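Local coordinates for protein short-chain dehydrogenase/reductase SDR (Paraburkholderia phymatum, PDB 5VA8) that binds NADP in a Rossmann-type fold and probably works as an oxidoreductase of the short-chain dehydrogenase/reductase family, at residues M9-A14 against A239-C244; R115-N120 against N162-G167; F140-N145 against G183-N188. All coordinates share one frame; numbering follows the deposited sequence. Where two conformers were deposited one is given.

Overall arrangement
All three contacts are buried, but by different surroundings. Interaction 3 lies inside the central parallel sheet and touches no other subunit; it is built from backbone hydrogen bonds and a polar asparagine pair. Interaction 1, purely apolar across its segments, joins the N-terminal segment to the helix behind that sheet and meets a second subunit. The two touch, Cys244 SG lying 3.8 Å from Val144 CG2. Interaction 2, its centre about 28 Å from that of interaction 1 and on the opposite side of the chain's centre, pairs two helices that pack on the strands of interaction 3; it adds bound NADP, a second ligand and water to an apolar core of alanines and a leucine, and faces a third subunit.

Interaction 1. Residues M9-A14 against A239-C244; sequences MDLGIA and ACAFLC
The irregular chain of 9-14 runs past the last turns of helix 233-243 without any hydrogen bond to 239-244, its CA atoms coming no nearer than 7.1 Å, between Leu11 CA and Phe242 CA. The gap is filled by Met9, Leu11 and Ile13, every second residue, whose CB atoms all point toward the helix. Met9 has CG anti to its backbone N (chi1 176°) and runs extended through chi2, which brings SD to the edge of the Phe242 ring, 4.1 Å from CE1 and almost in the ring plane; the bend at chi3 turns only CE. This is a Met-aromatic contact made at the edge, a thioether suiting a ring rim. Phe242 starts out away from 9-14, and only its long side chain brings the ring back. In the Rossmann-type fold this helix packs against the sheet, with Cys240 and Leu243 turned to strand 184-191, while 9-14 leads into strand 17-20. The Phe242 ring also meets Phe242 of a second subunit, which places the contact at an interface. Leu11 lays CD1 on the helix backbone, 3.6 Å from Ala241 O and 3.9 Å from Ala241 CB; the small alanine lets the branch come this close. Ile13 holds CG1 in the crowded position between N and the carbonyl carbon, and its CG2 lies 3.4 Å from Cys244 O, a buried carbonyl with no hydrogen-bond partner in the model. Between Leu11 and Ile13 the chain turns at Gly12, whose positive phi (70°) is easily reached without a side chain; Asp10 OD1 accepts from Gly12 N at 2.8 Å, closing an Asx turn.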
loop_
_atom_site.group_PDB
_atom_site.type_symbol
_atom_site.label_atom_id
_atom_site.label_comp_id
_atom_site.label_asym_id
_atom_site.label_seq_id
_atom_site.Cartn_x
_atom_site.Cartn_y
_atom_site.Cartn_z
ATOM N N MET A 9 -32.558 -1.108 -1.095
ATOM C CA MET A 9 -31.803 -0.717 -2.283
ATOM C C MET A 9 -31.862 -1.818 -3.338
ATOM O O MET A 9 -31.498 -2.966 -3.060
ATOM C CB MET A 9 -30.343 -0.428 -1.918
ATOM C CG MET A 9 -29.440 -0.097 -3.103
ATOM S SD MET A 9 -27.678 -0.084 -2.687
ATOM C CE MET A 9 -27.546 1.372 -1.652
ATOM N N ASP A 10 -32.289 -1.463 -4.550
ATOM C CA ASP A 10 -32.401 -2.431 -5.642
ATOM C C ASP A 10 -31.037 -2.621 -6.301
ATOM O O ASP A 10 -30.504 -1.689 -6.910
ATOM C CB ASP A 10 -33.432 -1.948 -6.666
ATOM C CG ASP A 10 -33.775 -3.004 -7.715
ATOM O OD1 ASP A 10 -33.006 -3.961 -7.909
ATOM O OD2 ASP A 10 -34.830 -2.857 -8.369
ATOM N N LEU A 11 -30.482 -3.831 -6.203
ATOM C CA LEU A 11 -29.162 -4.087 -6.766
ATOM C C LEU A 11 -29.190 -4.381 -8.262
ATOM O O LEU A 11 -28.119 -4.518 -8.865
ATOM C CB LEU A 11 -28.484 -5.246 -6.030
ATOM C CG LEU A 11 -28.237 -4.993 -4.539
ATOM C CD1 LEU A 11 -27.313 -6.075 -3.977
ATOM C CD2 LEU A 11 -27.685 -3.596 -4.297
ATOM N N GLY A 12 -30.374 -4.493 -8.863
ATOM C CA GLY A 12 -30.493 -4.610 -10.303
ATOM C C GLY A 12 -30.018 -5.909 -10.915
ATOM O O GLY A 12 -29.761 -5.943 -12.120
ATOM N N ILE A 13 -29.911 -6.989 -10.136
ATOM C CA ILE A 13 -29.325 -8.225 -10.646
ATOM C C ILE A 13 -30.294 -9.404 -10.555
ATOM O O ILE A 13 -29.884 -10.554 -10.687
ATOM C CB ILE A 13 -27.987 -8.536 -9.945
ATOM C CG1 ILE A 13 -28.128 -8.534 -8.413
ATOM C CG2 ILE A 13 -26.925 -7.533 -10.395
ATOM C CD1 ILE A 13 -26.830 -8.953 -7.671
ATOM N N ALA A 14 -31.579 -9.133 -10.345
ATOM C CA ALA A 14 -32.574 -10.194 -10.345
ATOM C C ALA A 14 -32.597 -10.894 -11.699
ATOM O O ALA A 14 -32.615 -10.246 -12.751
ATOM C CB ALA A 14 -33.958 -9.628 -10.020
ATOM N N ALA A 239 -21.697 -7.639 1.439
ATOM C CA ALA A 239 -20.667 -6.887 0.725
ATOM C C ALA A 239 -20.413 -7.488 -0.651
ATOM O O ALA A 239 -20.252 -6.761 -1.636
ATOM C CB ALA A 239 -19.372 -6.848 1.533
ATOM N N CYS A 240 -20.386 -8.818 -0.737
ATOM C CA CYS A 240 -20.263 -9.473 -2.032
ATOM C C CYS A 240 -21.402 -9.063 -2.964
ATOM O O CYS A 240 -21.177 -8.733 -4.133
ATOM C CB CYS A 240 -20.246 -10.987 -1.836
ATOM S SG CYS A 240 -20.052 -11.929 -3.372
ATOM N N ALA A 241 -22.634 -9.067 -2.453
ATOM C CA ALA A 241 -23.775 -8.708 -3.290
ATOM C C ALA A 241 -23.661 -7.273 -3.781
ATOM O O ALA A 241 -23.977 -6.981 -4.939
ATOM C CB ALA A 241 -25.087 -8.920 -2.529
ATOM N N PHE A 242 -23.190 -6.356 -2.925
ATOM C CA PHE A 242 -23.025 -4.986 -3.402
ATOM C C PHE A 242 -22.014 -4.917 -4.547
ATOM O O PHE A 242 -22.259 -4.244 -5.560
ATOM C CB PHE A 242 -22.608 -4.047 -2.273
ATOM C CG PHE A 242 -22.536 -2.621 -2.725
ATOM C CD1 PHE A 242 -23.693 -1.874 -2.830
ATOM C CD2 PHE A 242 -21.339 -2.072 -3.153
ATOM C CE1 PHE A 242 -23.655 -0.556 -3.291
ATOM C CE2 PHE A 242 -21.297 -0.758 -3.622
ATOM C CZ PHE A 242 -22.453 -0.012 -3.689
ATOM N N LEU A 243 -20.875 -5.605 -4.411
ATOM C CA LEU A 243 -19.897 -5.617 -5.499
ATOM C C LEU A 243 -20.495 -6.194 -6.770
ATOM O O LEU A 243 -20.127 -5.782 -7.878
ATOM C CB LEU A 243 -18.658 -6.428 -5.116
ATOM C CG LEU A 243 -17.668 -5.762 -4.162
ATOM C CD1 LEU A 243 -16.617 -6.781 -3.736
ATOM C CD2 LEU A 243 -17.016 -4.540 -4.805
ATOM N N CYS A 244 -21.419 -7.136 -6.633
ATOM C CA CYS A 244 -22.003 -7.769 -7.802
ATOM C C CYS A 244 -23.131 -6.958 -8.417
ATOM O O CYS A 244 -23.666 -7.369 -9.449
ATOM C CB CYS A 244 -22.515 -9.167 -7.440
ATOM S SG CYS A 244 -21.195 -10.347 -7.049
#

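Interaction 2. Residues R115-N120 against N162-G167; sequences RALEAN and NGARSG. With NAP (NADP nicotinamide-adenine-dinucleotide phosphate), chain E; TCE (3,3',3''-phosphanetriyltripropanoic acid), chain F.
Arg165 reaches out of helix 159-179 with its chain extended from CG to NE and presents the guanidinium edge to two ligands. NH2 donates to the ribose hydroxyl O3D of NADP at 2.8 Å, with a nearly straight bond (165°), and also to carboxylate O16 of the phosphane ligand at 2.9 Å; NE adds a weak bond to that same oxygen. NH1 donates to a water 3.1 Å away, which in turn donates to Asn120 O at 2.9 Å. The Asn120 amide lies over one guanidinium face, its CG off toward the rim, with the two planes 31° apart. Its ND2 is held by Gly98 O, and Arg165 NE is also hydrogen-bonded to Ser161 OG.

Asn120 O is turned to the water where helix 110-138 widens into a pi-type turn at 118-120. Arg165 and Ser161 are spaced like the Lys and Tyr of the classical SDR Tyr-x-x-x-Lys motif, and the asparagine-water-basic residue chain resembles the one proposed there as a proton relay. Behind this polar end, Ala164 CB sits 3.6 Å from Ala116 O, and Leu117 CD2 closes over Ala164 CA. A methyl is what fits between segments 115-120 and 162-167, whose axes approach to 8.7 Å and cross at -38°. Leu117 and Ser166 also pack on their counterparts in a third subunit, while both helices lie on one face of the sheet, covering strands 141-146 and 184-191.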
loop_
_atom_site.group_PDB
_atom_site.type_symbol
_atom_site.label_atom_id
_atom_site.label_comp_id
_atom_site.label_asym_id
_atom_site.label_seq_id
_atom_site.Cartn_x
_atom_site.Cartn_y
_atom_site.Cartn_z
ATOM N N ARG A 115 -0.221 -27.604 -3.896
ATOM C CA ARG A 115 -1.629 -27.740 -3.543
ATOM C C ARG A 115 -2.238 -26.401 -3.140
ATOM O O ARG A 115 -3.379 -26.102 -3.509
ATOM C CB ARG A 115 -1.788 -28.783 -2.437
ATOM C CG ARG A 115 -1.380 -30.182 -2.888
ATOM C CD ARG A 115 -1.349 -31.153 -1.729
ATOM N NE ARG A 115 -2.679 -31.407 -1.184
ATOM C CZ ARG A 115 -2.910 -32.192 -0.139
ATOM N NH1 ARG A 115 -1.898 -32.793 0.473
ATOM N NH2 ARG A 115 -4.148 -32.377 0.297
ATOM N N ALA A 116 -1.507 -25.586 -2.375
ATOM C CA ALA A 116 -2.056 -24.292 -1.986
ATOM C C ALA A 116 -2.201 -23.389 -3.198
ATOM O O ALA A 116 -3.219 -22.707 -3.351
ATOM C CB ALA A 116 -1.182 -23.626 -0.924
ATOM N N LEU A 117 -1.192 -23.387 -4.072
ATOM C CA LEU A 117 -1.267 -22.594 -5.294
ATOM C C LEU A 117 -2.416 -23.059 -6.192
ATOM O O LEU A 117 -3.151 -22.236 -6.745
ATOM C CB LEU A 117 0.071 -22.669 -6.023
ATOM C CG LEU A 117 1.178 -21.878 -5.322
ATOM C CD1 LEU A 117 2.552 -22.286 -5.829
ATOM C CD2 LEU A 117 0.961 -20.395 -5.538
ATOM N N GLU A 118 -2.603 -24.373 -6.336
ATOM C CA GLU A 118 -3.727 -24.854 -7.143
ATOM C C GLU A 118 -5.061 -24.405 -6.561
ATOM O O GLU A 118 -5.921 -23.871 -7.275
ATOM C CB GLU A 118 -3.687 -26.384 -7.251
ATOM C CG GLU A 118 -2.528 -26.936 -8.047
ATOM C CD GLU A 118 -2.738 -26.848 -9.557
ATOM O OE1 GLU A 118 -1.787 -27.200 -10.296
ATOM O OE2 GLU A 118 -3.846 -26.454 -10.003
ATOM N N ALA A 119 -5.252 -24.602 -5.250
ATOM C CA ALA A 119 -6.558 -24.339 -4.658
ATOM C C ALA A 119 -6.889 -22.851 -4.641
ATOM O O ALA A 119 -8.022 -22.460 -4.950
ATOM C CB ALA A 119 -6.623 -24.901 -3.239
ATOM N N ASN A 120 -5.935 -22.007 -4.252
ATOM C CA ASN A 120 -6.250 -20.635 -3.882
ATOM C C ASN A 120 -5.668 -19.601 -4.835
ATOM O O ASN A 120 -5.823 -18.393 -4.594
ATOM C CB ASN A 120 -5.776 -20.365 -2.444
ATOM C CG ASN A 120 -6.327 -21.390 -1.455
ATOM O OD1 ASN A 120 -5.572 -22.080 -0.783
ATOM N ND2 ASN A 120 -7.654 -21.506 -1.393
ATOM N N ASN A 162 -0.382 -16.793 2.818
ATOM C CA ASN A 162 0.378 -15.569 2.587
ATOM C C ASN A 162 0.937 -15.553 1.179
ATOM O O ASN A 162 0.879 -14.537 0.479
ATOM C CB ASN A 162 1.537 -15.463 3.589
ATOM C CG ASN A 162 1.073 -15.412 5.042
ATOM O OD1 ASN A 162 -0.089 -15.115 5.334
ATOM N ND2 ASN A 162 1.993 -15.699 5.964
ATOM N N GLY A 163 1.474 -16.685 0.743
ATOM C CA GLY A 163 1.984 -16.807 -0.604
ATOM C C GLY A 163 0.917 -16.979 -1.670
ATOM O O GLY A 163 0.823 -16.151 -2.582
ATOM N N ALA A 164 0.114 -18.046 -1.592
ATOM C CA ALA A 164 -0.767 -18.365 -2.716
ATOM C C ALA A 164 -1.774 -17.256 -2.975
ATOM O O ALA A 164 -2.038 -16.906 -4.133
ATOM C CB ALA A 164 -1.482 -19.694 -2.464
ATOM N N ARG A 165 -2.353 -16.685 -1.918
ATOM C CA ARG A 165 -3.411 -15.714 -2.157
ATOM C C ARG A 165 -2.850 -14.383 -2.612
ATOM O O ARG A 165 -3.529 -13.655 -3.347
ATOM C CB ARG A 165 -4.252 -15.529 -0.898
ATOM C CG ARG A 165 -4.867 -16.854 -0.441
ATOM C CD ARG A 165 -5.874 -16.548 0.633
ATOM N NE ARG A 165 -6.318 -17.689 1.427
ATOM C CZ ARG A 165 -7.428 -18.390 1.220
ATOM N NH1 ARG A 165 -8.213 -18.148 0.164
ATOM N NH2 ARG A 165 -7.754 -19.342 2.090
ATOM N N SER A 166 -1.616 -14.067 -2.207
ATOM C CA SER A 166 -0.942 -12.887 -2.733
ATOM C C SER A 166 -0.630 -13.054 -4.214
ATOM O O SER A 166 -0.667 -12.076 -4.978
ATOM C CB SER A 166 0.334 -12.618 -1.940
ATOM O OG SER A 166 0.020 -12.230 -0.607
ATOM N N GLY A 167 -0.292 -14.281 -4.620
ATOM C CA GLY A 167 -0.096 -14.562 -6.035
ATOM C C GLY A 167 -1.347 -14.302 -6.841
ATOM O O GLY A 167 -1.300 -13.663 -7.898
HETATM P PA NAP E . -16.042 -23.144 5.872
HETATM O O1A NAP E . -17.060 -22.602 6.791
HETATM O O2A NAP E . -15.342 -24.409 6.327
HETATM O O5B NAP E . -16.774 -23.383 4.467
HETATM C C5B NAP E . -16.015 -23.914 3.371
HETATM C C4B NAP E . -16.997 -24.318 2.306
HETATM O O4B NAP E . -16.271 -24.600 1.092
HETATM C C3B NAP E . -17.795 -25.587 2.606
HETATM O O3B NAP E . -19.061 -25.510 1.965
HETATM C C2B NAP E . -16.926 -26.663 1.962
HETATM O O2B NAP E . -17.715 -27.858 1.763
HETATM C C1B NAP E . -16.511 -25.932 0.684
HETATM N N9A NAP E . -15.280 -26.423 0.072
HETATM C C8A NAP E . -14.037 -26.456 0.645
HETATM N N7A NAP E . -13.083 -26.845 -0.168
HETATM C C5A NAP E . -13.749 -27.097 -1.359
HETATM C C6A NAP E . -13.305 -27.557 -2.614
HETATM N N6A NAP E . -12.030 -27.852 -2.890
HETATM N N1A NAP E . -14.228 -27.715 -3.589
HETATM C C2A NAP E . -15.505 -27.415 -3.317
HETATM N N3A NAP E . -16.039 -26.975 -2.173
HETATM C C4A NAP E . -15.104 -26.841 -1.227
HETATM O O3 NAP E . -14.905 -22.060 5.573
HETATM P PN NAP E . -14.922 -20.461 5.483
HETATM O O1N NAP E . -16.158 -20.015 4.811
HETATM O O2N NAP E . -14.601 -19.933 6.826
HETATM O O5D NAP E . -13.658 -20.236 4.534
HETATM C C5D NAP E . -13.811 -20.010 3.118
HETATM C C4D NAP E . -12.463 -19.558 2.614
HETATM O O4D NAP E . -12.137 -18.290 3.231
HETATM C C3D NAP E . -11.290 -20.493 2.930
HETATM O O3D NAP E . -10.332 -20.476 1.872
HETATM C C2D NAP E . -10.693 -19.859 4.182
HETATM O O2D NAP E . -9.323 -20.175 4.409
HETATM C C1D NAP E . -10.871 -18.388 3.816
HETATM N N1N NAP E . -10.824 -17.465 4.977
HETATM C C2N NAP E . -11.581 -17.705 6.062
HETATM C C3N NAP E . -11.578 -16.811 7.111
HETATM C C7N NAP E . -12.386 -16.956 8.365
HETATM O O7N NAP E . -12.002 -16.374 9.398
HETATM N N7N NAP E . -13.406 -17.809 8.362
HETATM C C4N NAP E . -10.841 -15.637 6.977
HETATM C C5N NAP E . -10.063 -15.431 5.850
HETATM C C6N NAP E . -10.053 -16.368 4.861
HETATM P P2B NAP E . -17.019 -29.290 1.506
HETATM O O1X NAP E . -16.404 -29.223 0.148
HETATM O O2X NAP E . -15.981 -29.507 2.608
HETATM O O3X NAP E . -18.190 -30.287 1.613
HETATM O O16 TCE F . -6.094 -19.066 4.461
HETATM C C14 TCE F . -6.317 -18.041 5.162
HETATM O O15 TCE F . -5.655 -16.993 4.981
HETATM C C5 TCE F . -7.382 -18.093 6.256
HETATM C C2 TCE F . -7.210 -16.872 7.153
HETATM P P TCE F . -8.663 -16.754 8.303
HETATM C C3 TCE F . -9.120 -18.400 8.991
HETATM C C6 TCE F . -7.915 -18.751 9.854
HETATM C C8 TCE F . -8.127 -20.157 10.377
HETATM O O10 TCE F . -8.022 -20.350 11.610
HETATM O O9 TCE F . -8.412 -21.096 9.584
HETATM C C1 TCE F . -8.277 -15.534 9.628
HETATM C C4 TCE F . -8.010 -14.194 8.952
HETATM C C11 TCE F . -7.612 -13.212 10.038
HETATM O O12 TCE F . -7.403 -11.999 9.769
HETATM O O13 TCE F . -7.501 -13.639 11.217
HETATM O O HOH W 1 -7.562 -17.142 -2.662
#

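Interaction 3. Residues F140-N145 against G183-N188; sequences FGRVVN and GVTINN
Asn145 and Asn188 both turn CG anti to the carbonyl carbon (chi1 -53° and -50°), so their amides lie side by side and Asn145 ND2 donates to Asn188 OD1 at 2.8 Å, nearly along the C=O axis. They sit on neighbouring parallel strands, the two ends of the beta-alpha-beta crossover through helix 159-179 in this Rossmann-type sheet. Asn95 ND2 donates to Asn145 OD1, and Asn188 ND2 to Asn255 OD1, giving an asparagine ladder over four strands; an amide, donor and acceptor at once, suits such buried rungs. Five backbone bonds zip the strands together, ending with Asn145 N to Asn187 O at 2.9 Å. On the face that carries Asn145 and Asn188, Val143 and Ile186 pack side by side toward helices 110-138 and 159-179, and Gly141 lets Val184 CG2 come within 3.9 Å of its CA. On the other face, with Thr185 and Asn187, Arg142 bends at chi2 (-74°), so NH1 reaches back to Gly141 O at 3.0 Å, while NH2 donates to Ser245 O and Phe140 CE1 lies over a guanidinium face. Asn187, held by Gln254 N and Ile251 O, also donates through ND2 to a water that is bonded to Thr185 OG1 and donates to Val143 O at 2.9 Å.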
loop_
_atom_site.group_PDB
_atom_site.type_symbol
_atom_site.label_atom_id
_atom_site.label_comp_id
_atom_site.label_asym_id
_atom_site.label_seq_id
_atom_site.Cartn_x
_atom_site.Cartn_y
_atom_site.Cartn_z
ATOM N N PHE A 140 -21.464 -7.249 -19.431
ATOM C CA PHE A 140 -21.674 -7.192 -17.991
ATOM C C PHE A 140 -21.019 -8.410 -17.365
ATOM O O PHE A 140 -21.217 -9.532 -17.841
ATOM C CB PHE A 140 -23.170 -7.167 -17.626
ATOM C CG PHE A 140 -23.427 -7.180 -16.136
ATOM C CD1 PHE A 140 -23.649 -5.999 -15.452
ATOM C CD2 PHE A 140 -23.429 -8.376 -15.417
ATOM C CE1 PHE A 140 -23.874 -6.003 -14.082
ATOM C CE2 PHE A 140 -23.637 -8.383 -14.038
ATOM C CZ PHE A 140 -23.863 -7.199 -13.374
ATOM N N GLY A 141 -20.281 -8.196 -16.281
ATOM C CA GLY A 141 -19.722 -9.317 -15.555
ATOM C C GLY A 141 -19.262 -8.870 -14.193
ATOM O O GLY A 141 -18.879 -7.711 -14.002
ATOM N N ARG A 142 -19.309 -9.794 -13.231
ATOM C CA ARG A 142 -18.818 -9.536 -11.882
ATOM C C ARG A 142 -18.064 -10.756 -11.403
ATOM O O ARG A 142 -18.617 -11.861 -11.392
ATOM C CB ARG A 142 -19.963 -9.231 -10.910
ATOM C CG ARG A 142 -20.822 -8.035 -11.286
ATOM C CD ARG A 142 -20.080 -6.736 -11.021
ATOM N NE ARG A 142 -20.919 -5.545 -11.180
ATOM C CZ ARG A 142 -20.994 -4.816 -12.290
ATOM N NH1 ARG A 142 -20.294 -5.154 -13.374
ATOM N NH2 ARG A 142 -21.768 -3.731 -12.320
ATOM N N VAL A 143 -16.812 -10.565 -11.012
ATOM C CA VAL A 143 -16.025 -11.614 -10.373
ATOM C C VAL A 143 -15.624 -11.101 -9.001
ATOM O O VAL A 143 -15.087 -9.992 -8.889
ATOM C CB VAL A 143 -14.771 -11.981 -11.183
ATOM C CG1 VAL A 143 -13.964 -13.064 -10.444
ATOM C CG2 VAL A 143 -15.145 -12.440 -12.605
ATOM N N VAL A 144 -15.886 -11.898 -7.967
ATOM C CA VAL A 144 -15.469 -11.591 -6.602
ATOM C C VAL A 144 -14.642 -12.768 -6.119
ATOM O O VAL A 144 -15.149 -13.896 -6.057
ATOM C CB VAL A 144 -16.665 -11.350 -5.666
ATOM C CG1 VAL A 144 -16.180 -11.160 -4.223
ATOM C CG2 VAL A 144 -17.472 -10.133 -6.124
ATOM N N ASN A 145 -13.386 -12.516 -5.768
ATOM C CA ASN A 145 -12.503 -13.560 -5.251
ATOM C C ASN A 145 -12.432 -13.449 -3.733
ATOM O O ASN A 145 -12.007 -12.418 -3.205
ATOM C CB ASN A 145 -11.101 -13.439 -5.847
ATOM C CG ASN A 145 -11.124 -13.387 -7.354
ATOM O OD1 ASN A 145 -11.544 -14.345 -7.996
ATOM N ND2 ASN A 145 -10.682 -12.272 -7.925
ATOM N N GLY A 183 -17.413 -3.741 -19.324
ATOM C CA GLY A 183 -18.487 -3.804 -18.353
ATOM C C GLY A 183 -18.329 -4.901 -17.328
ATOM O O GLY A 183 -19.305 -5.238 -16.643
ATOM N N VAL A 184 -17.134 -5.467 -17.211
ATOM C CA VAL A 184 -16.822 -6.518 -16.249
ATOM C C VAL A 184 -15.972 -5.907 -15.147
ATOM O O VAL A 184 -15.043 -5.134 -15.426
ATOM C CB VAL A 184 -16.075 -7.680 -16.926
ATOM C CG1 VAL A 184 -15.717 -8.769 -15.917
ATOM C CG2 VAL A 184 -16.915 -8.238 -18.061
ATOM N N THR A 185 -16.285 -6.238 -13.897
ATOM C CA THR A 185 -15.419 -5.868 -12.787
ATOM C C THR A 185 -14.923 -7.128 -12.100
ATOM O O THR A 185 -15.587 -8.168 -12.115
ATOM C CB THR A 185 -16.120 -4.986 -11.754
ATOM O OG1 THR A 185 -17.124 -5.759 -11.083
ATOM C CG2 THR A 185 -16.756 -3.764 -12.425
ATOM N N ILE A 186 -13.723 -7.033 -11.537
ATOM C CA ILE A 186 -13.096 -8.145 -10.831
ATOM C C ILE A 186 -12.492 -7.561 -9.566
ATOM O O ILE A 186 -11.614 -6.694 -9.642
ATOM C CB ILE A 186 -12.009 -8.846 -11.661
ATOM C CG1 ILE A 186 -12.577 -9.326 -12.999
ATOM C CG2 ILE A 186 -11.416 -10.018 -10.858
ATOM C CD1 ILE A 186 -11.539 -10.000 -13.914
ATOM N N ASN A 187 -12.985 -7.999 -8.411
ATOM C CA ASN A 187 -12.566 -7.451 -7.132
ATOM C C ASN A 187 -12.323 -8.595 -6.167
ATOM O O ASN A 187 -12.793 -9.715 -6.371
ATOM C CB ASN A 187 -13.618 -6.498 -6.546
ATOM C CG ASN A 187 -13.793 -5.259 -7.392
ATOM O OD1 ASN A 187 -12.908 -4.401 -7.435
ATOM N ND2 ASN A 187 -14.941 -5.144 -8.059
ATOM N N ASN A 188 -11.580 -8.296 -5.106
ATOM C CA ASN A 188 -11.268 -9.282 -4.081
ATOM C C ASN A 188 -11.885 -8.857 -2.758
ATOM O O ASN A 188 -11.845 -7.679 -2.395
ATOM C CB ASN A 188 -9.756 -9.453 -3.935
ATOM C CG ASN A 188 -9.073 -9.675 -5.275
ATOM O OD1 ASN A 188 -9.512 -10.504 -6.069
ATOM N ND2 ASN A 188 -8.021 -8.908 -5.547
HETATM O O HOH W 2 -20.769 -2.802 -15.230
HETATM O O HOH W 3 -16.665 -7.561 -8.778
#